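Local coordinates for Pbp related beta-lactamase (Pyrococcus abyssi, PDB 2QMI), which probably acts as a serine peptidase of the penicillin-binding protein and beta-lactamase family, self-compartmentalised as an octamer, at residues Tyr40-Glu44 and Lys208-Tyr214; Ser63-Leu67 and Tyr247-Tyr251; Arg361-Val366 and Leu408-Ile413. All coordinates share one frame; numbering follows the deposited sequence.

In the fold
Three long-range contacts illustrate how one chain ties together parts that are distant in sequence. Contacts 1 and 2 both belong to the beta-lactamase-like part of the chain and alternate along it, yet their centres are 26 Å apart and their nearest atoms about 16 Å. Contact 2 is buried, and the side chain of S63 lies near, without touching, a probable SxxK motif (S59, K62) at the start of helix 61-74, as in this family. Contact 1 is a surface contact reached by a second subunit. Contact 3 follows in the octamerisation domain, its centre 36 Å from that of contact 1 and 40 Å from that of contact 2, across the chain's centre from the latter.

Contact 1: residues Tyr40-Glu44 and Lys208-Tyr214; sequences YRNVE and KDVAMGY
Where R41 passes A211, the overall directions of the two backbones differ by 75°, and the CA atoms of R41 and A211 come within 4.2 Å. One main-chain bond joins the segments, from M212 N to R41 O at 2.7 Å; N328 ND2 is a second donor to that oxygen. The R41 side chain sets off with CG between its own backbone N and carbonyl carbon (chi1 65°), then extends past A211 CB toward D209. There D209 OD1 lies over one face of the guanidinium, 3.2 Å from R41 NE and well off its plane, in a salt bridge that is electrostatic rather than hydrogen-bonded. R41 NH2 bonds P48 O, R41 NE bonds a water that also accepts from V210 N, and D209 OD2 is hydrogen-bonded with T50 OG1. R41 and N42, both facing L47, form a classic beta bulge where the chain turns a corner between strands 31-38 and 47-48. Just beyond it, Y214 OH accepts from V43 N at 2.8 Å and donates to E44 OE1 at 2.9 Å, a pairing that fixes its rotation. The E44 chain bends at its second torsion, which brings OE1 to the edge of the Y214 ring with carboxylate and ring planes 28° apart. V43 CG2 packs 4.0 Å from Y214 CZ, and W130 of the second subunit also packs on V43.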
loop_
_atom_site.group_PDB
_atom_site.type_symbol
_atom_site.label_atom_id
_atom_site.label_comp_id
_atom_site.label_asym_id
_atom_site.label_seq_id
_atom_site.Cartn_x
_atom_site.Cartn_y
_atom_site.Cartn_z
ATOM N N TYR A 40 21.870 -30.091 3.831
ATOM C CA TYR A 40 22.771 -29.590 2.811
ATOM C C TYR A 40 23.782 -28.571 3.345
ATOM O O TYR A 40 23.460 -27.754 4.209
ATOM C CB TYR A 40 21.935 -28.974 1.677
ATOM C CG TYR A 40 21.030 -29.966 0.975
ATOM C CD1 TYR A 40 21.466 -30.657 -0.152
ATOM C CD2 TYR A 40 19.755 -30.250 1.464
ATOM C CE1 TYR A 40 20.663 -31.610 -0.774
ATOM C CE2 TYR A 40 18.935 -31.207 0.847
ATOM C CZ TYR A 40 19.402 -31.884 -0.270
ATOM O OH TYR A 40 18.636 -32.860 -0.866
ATOM N N ARG A 41 25.014 -28.641 2.850
ATOM C CA ARG A 41 26.036 -27.679 3.253
ATOM C C ARG A 41 25.874 -26.448 2.349
ATOM O O ARG A 41 26.348 -25.354 2.658
ATOM C CB ARG A 41 27.447 -28.277 3.130
ATOM C CG ARG A 41 27.926 -28.631 1.727
ATOM C CD ARG A 41 29.386 -29.089 1.808
ATOM N NE ARG A 41 30.020 -29.337 0.510
ATOM C CZ ARG A 41 29.963 -30.482 -0.165
ATOM N NH1 ARG A 41 30.581 -30.587 -1.334
ATOM N NH2 ARG A 41 29.303 -31.525 0.319
ATOM N N ASN A 42 25.193 -26.655 1.225
ATOM C CA ASN A 42 24.893 -25.596 0.276
ATOM C C ASN A 42 23.576 -25.948 -0.408
ATOM O O ASN A 42 23.503 -26.929 -1.140
ATOM C CB ASN A 42 25.984 -25.455 -0.782
ATOM C CG ASN A 42 25.683 -24.334 -1.771
ATOM O OD1 ASN A 42 24.668 -24.366 -2.483
ATOM N ND2 ASN A 42 26.558 -23.326 -1.811
ATOM N N VAL A 43 22.545 -25.139 -0.172
ATOM C CA VAL A 43 21.223 -25.387 -0.745
ATOM C C VAL A 43 21.117 -25.156 -2.252
ATOM O O VAL A 43 20.660 -26.038 -2.978
ATOM C CB VAL A 43 20.143 -24.542 -0.030
ATOM C CG1 VAL A 43 18.787 -24.767 -0.673
ATOM C CG2 VAL A 43 20.088 -24.912 1.442
ATOM N N GLU A 44 21.532 -23.976 -2.717
ATOM C CA GLU A 44 21.476 -23.640 -4.140
ATOM C C GLU A 44 22.117 -24.722 -4.999
ATOM O O GLU A 44 21.585 -25.099 -6.042
ATOM C CB GLU A 44 22.204 -22.318 -4.422
ATOM C CG GLU A 44 21.548 -21.058 -3.871
ATOM C CD GLU A 44 21.633 -20.947 -2.362
ATOM O OE1 GLU A 44 22.675 -21.340 -1.785
ATOM O OE2 GLU A 44 20.662 -20.446 -1.754
ATOM N N LYS A 208 37.404 -28.801 -1.007
ATOM C CA LYS A 208 36.251 -29.319 -1.744
ATOM C C LYS A 208 34.985 -29.656 -0.957
ATOM O O LYS A 208 34.022 -30.152 -1.543
ATOM C CB LYS A 208 36.692 -30.550 -2.534
ATOM C CG LYS A 208 38.062 -30.360 -3.149
ATOM C CD LYS A 208 38.604 -31.618 -3.801
ATOM C CE LYS A 208 40.077 -31.426 -4.142
ATOM N NZ LYS A 208 40.335 -30.293 -5.094
ATOM N N ASP A 209 34.982 -29.397 0.348
ATOM C CA ASP A 209 33.810 -29.674 1.179
ATOM C C ASP A 209 33.662 -28.584 2.249
ATOM O O ASP A 209 34.106 -28.740 3.390
ATOM C CB ASP A 209 33.935 -31.047 1.847
ATOM C CG ASP A 209 32.620 -31.528 2.451
ATOM O OD1 ASP A 209 31.773 -30.675 2.790
ATOM O OD2 ASP A 209 32.438 -32.759 2.596
ATOM N N VAL A 210 33.026 -27.482 1.863
ATOM C CA VAL A 210 32.818 -26.340 2.746
ATOM C C VAL A 210 31.360 -25.925 2.644
ATOM O O VAL A 210 30.790 -25.905 1.551
ATOM C CB VAL A 210 33.714 -25.138 2.323
ATOM C CG1 VAL A 210 33.520 -23.960 3.281
ATOM C CG2 VAL A 210 35.181 -25.569 2.295
ATOM N N ALA A 211 30.760 -25.599 3.782
ATOM C CA ALA A 211 29.363 -25.205 3.798
ATOM C C ALA A 211 29.173 -23.702 3.688
ATOM O O ALA A 211 29.947 -22.914 4.241
ATOM C CB ALA A 211 28.688 -25.714 5.063
ATOM N N MET A 212 28.137 -23.318 2.954
ATOM C CA MET A 212 27.786 -21.916 2.782
ATOM C C MET A 212 27.013 -21.528 4.044
ATOM O O MET A 212 26.293 -22.349 4.606
ATOM C CB MET A 212 26.897 -21.754 1.541
ATOM C CG MET A 212 26.230 -20.384 1.396
ATOM S SD MET A 212 27.405 -19.017 1.435
ATOM C CE MET A 212 28.184 -19.189 -0.185
ATOM N N GLY A 213 27.183 -20.292 4.501
ATOM C CA GLY A 213 26.465 -19.854 5.682
ATOM C C GLY A 213 25.040 -19.481 5.310
ATOM O O GLY A 213 24.742 -19.261 4.133
ATOM N N TYR A 214 24.155 -19.420 6.307
ATOM C CA TYR A 214 22.758 -19.056 6.072
ATOM C C TYR A 214 22.152 -18.260 7.224
ATOM O O TYR A 214 22.381 -18.539 8.404
ATOM C CB TYR A 214 21.907 -20.306 5.804
ATOM C CG TYR A 214 22.179 -20.938 4.460
ATOM C CD1 TYR A 214 21.628 -20.407 3.291
ATOM C CD2 TYR A 214 23.027 -22.037 4.347
ATOM C CE1 TYR A 214 21.919 -20.958 2.049
ATOM C CE2 TYR A 214 23.328 -22.591 3.111
ATOM C CZ TYR A 214 22.777 -22.053 1.969
ATOM O OH TYR A 214 23.104 -22.593 0.744
HETATM O O HOH W 1 31.610 -27.537 -0.822
#

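Contact 2: residues Ser63-Leu67 and Tyr247-Tyr251; sequences SFTAL and YLKMY
Y247 reaches across to F64 and L67, and these three residues bury the most surface between two helices whose short segments approach to 13.1 Å between axes and cross at 50°. With the axes so far apart, large side chains fill most of the gap, and aromatic rings do the work here. The Y247 ring points across because its CG stands anti to the backbone N (chi1 -178°). It meets F64 from the opposite direction in an offset stack, the centroids 3.9 Å apart and the planes tilted by only 8°. The closest carbons are F64 CE2 and Y247 CE2, at 3.4 Å. Y251 presents its edge to the other face of Y247, which leaves that ring held between two aromatic neighbours.

The phenol oxygen is fixed as well. Y247 OH donates to S63 OG at 2.9 Å and accepts a hydrogen bond from Y251 OH at 2.6 Å. A chain of hydrogen bonds from Y251 OH through Y247 OH and S63 OG to I60 O thus satisfies these hydroxyls inside a buried contact. L67 closes the apolar side: its CD2 lies at the edge of the Y247 ring, 3.9 Å from Y251 OH and 4.3 Å from M250 CE, and M250 CE in turn covers one face of the Y251 ring.

S63 lies near the residues of the probable SxxK motif. Around the pair, helix 180-189 packs on F64 and L67, and helix 261-267 touches L67 and Y251, so helices 61-74 and 241-252 meet within a larger cluster of helices.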
loop_
_atom_site.group_PDB
_atom_site.type_symbol
_atom_site.label_atom_id
_atom_site.label_comp_id
_atom_site.label_asym_id
_atom_site.label_seq_id
_atom_site.Cartn_x
_atom_site.Cartn_y
_atom_site.Cartn_z
ATOM N N SER A 63 39.018 -21.367 23.014
ATOM C CA SER A 63 39.761 -22.406 23.724
ATOM C C SER A 63 41.178 -22.534 23.143
ATOM O O SER A 63 42.147 -22.733 23.878
ATOM C CB SER A 63 39.017 -23.754 23.676
ATOM O OG SER A 63 38.823 -24.235 22.356
ATOM N N PHE A 64 41.297 -22.398 21.826
ATOM C CA PHE A 64 42.592 -22.474 21.163
ATOM C C PHE A 64 43.491 -21.335 21.646
ATOM O O PHE A 64 44.640 -21.551 22.003
ATOM C CB PHE A 64 42.409 -22.381 19.649
ATOM C CG PHE A 64 41.797 -23.600 19.041
ATOM C CD1 PHE A 64 42.587 -24.528 18.366
ATOM C CD2 PHE A 64 40.432 -23.826 19.133
ATOM C CE1 PHE A 64 42.024 -25.662 17.788
ATOM C CE2 PHE A 64 39.858 -24.956 18.560
ATOM C CZ PHE A 64 40.657 -25.874 17.885
ATOM N N THR A 65 42.951 -20.122 21.661
ATOM C CA THR A 65 43.696 -18.963 22.110
ATOM C C THR A 65 44.190 -19.179 23.540
ATOM O O THR A 65 45.326 -18.827 23.872
ATOM C CB THR A 65 42.824 -17.693 22.073
ATOM O OG1 THR A 65 42.491 -17.378 20.717
ATOM C CG2 THR A 65 43.561 -16.513 22.702
ATOM N N ALA A 66 43.334 -19.747 24.388
ATOM C CA ALA A 66 43.696 -19.992 25.781
ATOM C C ALA A 66 44.802 -21.039 25.887
ATOM O O ALA A 66 45.665 -20.952 26.763
ATOM C CB ALA A 66 42.476 -20.440 26.571
ATOM N N LEU A 67 44.778 -22.020 24.991
ATOM C CA LEU A 67 45.782 -23.072 24.992
ATOM C C LEU A 67 47.141 -22.479 24.631
ATOM O O LEU A 67 48.148 -22.767 25.285
ATOM C CB LEU A 67 45.397 -24.174 23.997
ATOM C CG LEU A 67 46.267 -25.440 23.967
ATOM C CD1 LEU A 67 46.284 -26.109 25.340
ATOM C CD2 LEU A 67 45.715 -26.401 22.929
ATOM N N TYR A 247 40.837 -32.736 18.329
ATOM C CA TYR A 247 41.081 -31.654 19.272
ATOM C C TYR A 247 40.542 -32.005 20.655
ATOM O O TYR A 247 41.214 -31.790 21.669
ATOM C CB TYR A 247 40.429 -30.366 18.759
ATOM C CG TYR A 247 40.650 -29.157 19.635
ATOM C CD1 TYR A 247 41.938 -28.695 19.912
ATOM C CD2 TYR A 247 39.569 -28.459 20.177
ATOM C CE1 TYR A 247 42.142 -27.570 20.707
ATOM C CE2 TYR A 247 39.762 -27.336 20.972
ATOM C CZ TYR A 247 41.051 -26.896 21.235
ATOM O OH TYR A 247 41.241 -25.791 22.026
ATOM N N LEU A 248 39.323 -32.536 20.694
ATOM C CA LEU A 248 38.705 -32.932 21.957
ATOM C C LEU A 248 39.497 -34.078 22.582
ATOM O O LEU A 248 39.692 -34.118 23.793
ATOM C CB LEU A 248 37.252 -33.357 21.717
ATOM C CG LEU A 248 36.264 -32.186 21.604
ATOM C CD1 LEU A 248 34.941 -32.631 20.993
ATOM C CD2 LEU A 248 36.056 -31.604 22.988
ATOM N N LYS A 249 39.965 -34.994 21.735
ATOM C CA LYS A 249 40.742 -36.160 22.168
ATOM C C LYS A 249 41.895 -35.748 23.091
ATOM O O LYS A 249 42.165 -36.394 24.102
ATOM C CB LYS A 249 41.277 -36.896 20.931
ATOM C CG LYS A 249 42.079 -38.163 21.198
ATOM C CD LYS A 249 42.476 -38.839 19.869
ATOM C CE LYS A 249 43.279 -40.133 20.086
ATOM N NZ LYS A 249 42.550 -41.131 20.954
ATOM N N MET A 250 42.558 -34.654 22.742
ATOM C CA MET A 250 43.675 -34.160 23.532
ATOM C C MET A 250 43.254 -33.851 24.970
ATOM O O MET A 250 43.902 -34.298 25.921
ATOM C CB MET A 250 44.262 -32.898 22.896
ATOM C CG MET A 250 45.546 -32.447 23.557
ATOM S SD MET A 250 45.793 -30.672 23.471
ATOM C CE MET A 250 44.670 -30.143 24.766
ATOM N N TYR A 251 42.179 -33.084 25.131
ATOM C CA TYR A 251 41.708 -32.730 26.467
ATOM C C TYR A 251 41.264 -33.967 27.244
ATOM O O TYR A 251 41.661 -34.168 28.392
ATOM C CB TYR A 251 40.549 -31.724 26.378
ATOM C CG TYR A 251 40.942 -30.355 25.845
ATOM C CD1 TYR A 251 41.640 -29.446 26.639
ATOM C CD2 TYR A 251 40.621 -29.978 24.542
ATOM C CE1 TYR A 251 42.011 -28.189 26.147
ATOM C CE2 TYR A 251 40.987 -28.726 24.038
ATOM C CZ TYR A 251 41.682 -27.839 24.842
ATOM O OH TYR A 251 42.077 -26.625 24.324
#

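Contact 3: residues Arg361-Val366 and Leu408-Ile413; sequences RILKKV and LEEDFI
The eight-stranded antiparallel barrel of the octamerisation domain is preceded in the chain by helix 355-364, whose C-terminal part and the residues after it pack against the hairpin of strands 400-408 and 412-419. I413 reaches from the hairpin into the apolar side of this contact, with CD1 3.5 Å from I362 CG2, 3.7 Å from V366 CG2 and 4.1 Å from L363 CD2. L408 adds a looser touch on L363.

Beside this patch, E410 in the turn faces two basic residues. R361 bends at its third torsion (chi3 47°) and holds E410 end-on: NH1 and NH2 both donate to E410 OE2, at 3.0 Å and 2.9 Å. That oxygen lies in the guanidinium plane and accepts through its syn lone pair, and the two flat groups are 23° apart. K365, its chain extended beyond CG, adds weak bonds from NZ to E410 O and, as a salt bridge, to E410 OE1 at 3.4 Å. The carboxylate also lies against I362 CD1, which comes within 3.1 Å of E410 OE2. With two cations on one carboxylate, E410 is probably kept ionised, and the charged network borders the apolar contact between helix and hairpin at the solvent side.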
loop_
_atom_site.group_PDB
_atom_site.type_symbol
_atom_site.label_atom_id
_atom_site.label_comp_id
_atom_site.label_asym_id
_atom_site.label_seq_id
_atom_site.Cartn_x
_atom_site.Cartn_y
_atom_site.Cartn_z
ATOM N N ARG A 361 8.574 -28.644 24.304
ATOM C CA ARG A 361 7.491 -29.522 23.881
ATOM C C ARG A 361 6.201 -29.214 24.631
ATOM O O ARG A 361 5.138 -29.139 24.026
ATOM C CB ARG A 361 7.871 -30.994 24.099
ATOM C CG ARG A 361 6.755 -31.973 23.740
ATOM C CD ARG A 361 7.219 -33.430 23.832
ATOM N NE ARG A 361 7.950 -33.688 25.074
ATOM C CZ ARG A 361 7.392 -33.766 26.277
ATOM N NH1 ARG A 361 6.084 -33.617 26.417
ATOM N NH2 ARG A 361 8.149 -33.970 27.350
ATOM N N ILE A 362 6.298 -29.033 25.945
ATOM C CA ILE A 362 5.122 -28.727 26.760
ATOM C C ILE A 362 4.518 -27.368 26.396
ATOM O O ILE A 362 3.304 -27.238 26.283
ATOM C CB ILE A 362 5.459 -28.741 28.276
ATOM C CG1 ILE A 362 6.037 -30.107 28.677
ATOM C CG2 ILE A 362 4.210 -28.447 29.094
ATOM C CD1 ILE A 362 5.224 -31.285 28.179
ATOM N N LEU A 363 5.365 -26.359 26.207
ATOM C CA LEU A 363 4.891 -25.025 25.847
ATOM C C LEU A 363 4.205 -24.995 24.484
ATOM O O LEU A 363 3.269 -24.216 24.277
ATOM C CB LEU A 363 6.047 -24.033 25.842
ATOM C CG LEU A 363 6.634 -23.697 27.214
ATOM C CD1 LEU A 363 7.950 -22.934 27.035
ATOM C CD2 LEU A 363 5.621 -22.878 28.024
ATOM N N LYS A 364 4.671 -25.824 23.550
ATOM C CA LYS A 364 4.063 -25.852 22.219
ATOM C C LYS A 364 2.587 -26.202 22.303
ATOM O O LYS A 364 1.800 -25.797 21.453
ATOM C CB LYS A 364 4.745 -26.874 21.303
ATOM C CG LYS A 364 6.006 -26.394 20.598
ATOM C CD LYS A 364 6.177 -27.134 19.252
ATOM C CE LYS A 364 7.527 -26.864 18.587
ATOM N NZ LYS A 364 8.639 -27.628 19.226
ATOM N N LYS A 365 2.219 -26.961 23.329
ATOM C CA LYS A 365 0.834 -27.379 23.521
ATOM C C LYS A 365 -0.112 -26.231 23.890
ATOM O O LYS A 365 -1.319 -26.303 23.657
ATOM C CB LYS A 365 0.754 -28.433 24.627
ATOM C CG LYS A 365 1.614 -29.679 24.438
ATOM C CD LYS A 365 1.330 -30.652 25.586
ATOM C CE LYS A 365 2.168 -31.928 25.524
ATOM N NZ LYS A 365 1.876 -32.789 26.720
ATOM N N VAL A 366 0.446 -25.179 24.467
ATOM C CA VAL A 366 -0.329 -24.040 24.926
ATOM C C VAL A 366 -0.649 -22.985 23.867
ATOM O O VAL A 366 -1.496 -22.114 24.092
ATOM C CB VAL A 366 0.391 -23.409 26.156
ATOM C CG1 VAL A 366 0.157 -21.923 26.231
ATOM C CG2 VAL A 366 -0.103 -24.082 27.425
ATOM N N LEU A 408 6.090 -25.874 35.386
ATOM C CA LEU A 408 5.841 -26.656 34.177
ATOM C C LEU A 408 5.745 -28.148 34.429
ATOM O O LEU A 408 6.612 -28.748 35.059
ATOM C CB LEU A 408 6.928 -26.431 33.132
ATOM C CG LEU A 408 6.879 -25.144 32.320
ATOM C CD1 LEU A 408 7.291 -23.980 33.200
ATOM C CD2 LEU A 408 7.813 -25.269 31.134
ATOM N N GLU A 409 4.682 -28.741 33.911
ATOM C CA GLU A 409 4.442 -30.165 34.036
ATOM C C GLU A 409 3.763 -30.546 32.732
ATOM O O GLU A 409 3.327 -29.669 31.986
ATOM C CB GLU A 409 3.544 -30.450 35.249
ATOM C CG GLU A 409 4.190 -30.009 36.575
ATOM C CD GLU A 409 3.312 -30.242 37.799
ATOM O OE1 GLU A 409 2.147 -29.789 37.802
ATOM O OE2 GLU A 409 3.797 -30.870 38.775
ATOM N N GLU A 410 3.692 -31.844 32.459
ATOM C CA GLU A 410 3.087 -32.367 31.233
ATOM C C GLU A 410 1.652 -31.940 30.958
ATOM O O GLU A 410 1.266 -31.731 29.811
ATOM C CB GLU A 410 3.119 -33.902 31.254
ATOM C CG GLU A 410 4.476 -34.521 30.989
ATOM C CD GLU A 410 4.946 -34.301 29.569
ATOM O OE1 GLU A 410 4.128 -34.496 28.635
ATOM O OE2 GLU A 410 6.135 -33.947 29.379
ATOM N N ASP A 411 0.858 -31.835 32.015
ATOM C CA ASP A 411 -0.560 -31.497 31.903
ATOM C C ASP A 411 -0.900 -30.173 32.559
ATOM O O ASP A 411 -2.073 -29.784 32.596
ATOM C CB ASP A 411 -1.362 -32.579 32.606
ATOM C CG ASP A 411 -0.896 -32.773 34.039
ATOM O OD1 ASP A 411 0.328 -32.952 34.222
ATOM O OD2 ASP A 411 -1.725 -32.730 34.979
ATOM N N PHE A 412 0.110 -29.480 33.077
ATOM C CA PHE A 412 -0.140 -28.230 33.785
ATOM C C PHE A 412 0.997 -27.217 33.691
ATOM O O PHE A 412 2.157 -27.552 33.942
ATOM C CB PHE A 412 -0.398 -28.566 35.260
ATOM C CG PHE A 412 -0.752 -27.385 36.109
ATOM C CD1 PHE A 412 -1.943 -26.690 35.898
ATOM C CD2 PHE A 412 0.092 -26.975 37.132
ATOM C CE1 PHE A 412 -2.286 -25.598 36.702
ATOM C CE2 PHE A 412 -0.239 -25.886 37.942
ATOM C CZ PHE A 412 -1.431 -25.194 37.727
ATOM N N ILE A 413 0.655 -25.980 33.341
ATOM C CA ILE A 413 1.629 -24.897 33.258
ATOM C C ILE A 413 1.073 -23.693 34.019
ATOM O O ILE A 413 -0.001 -23.192 33.692
ATOM C CB ILE A 413 1.900 -24.459 31.795
ATOM C CG1 ILE A 413 2.495 -25.622 31.000
ATOM C CG2 ILE A 413 2.860 -23.262 31.774
ATOM C CD1 ILE A 413 2.643 -25.331 29.528
#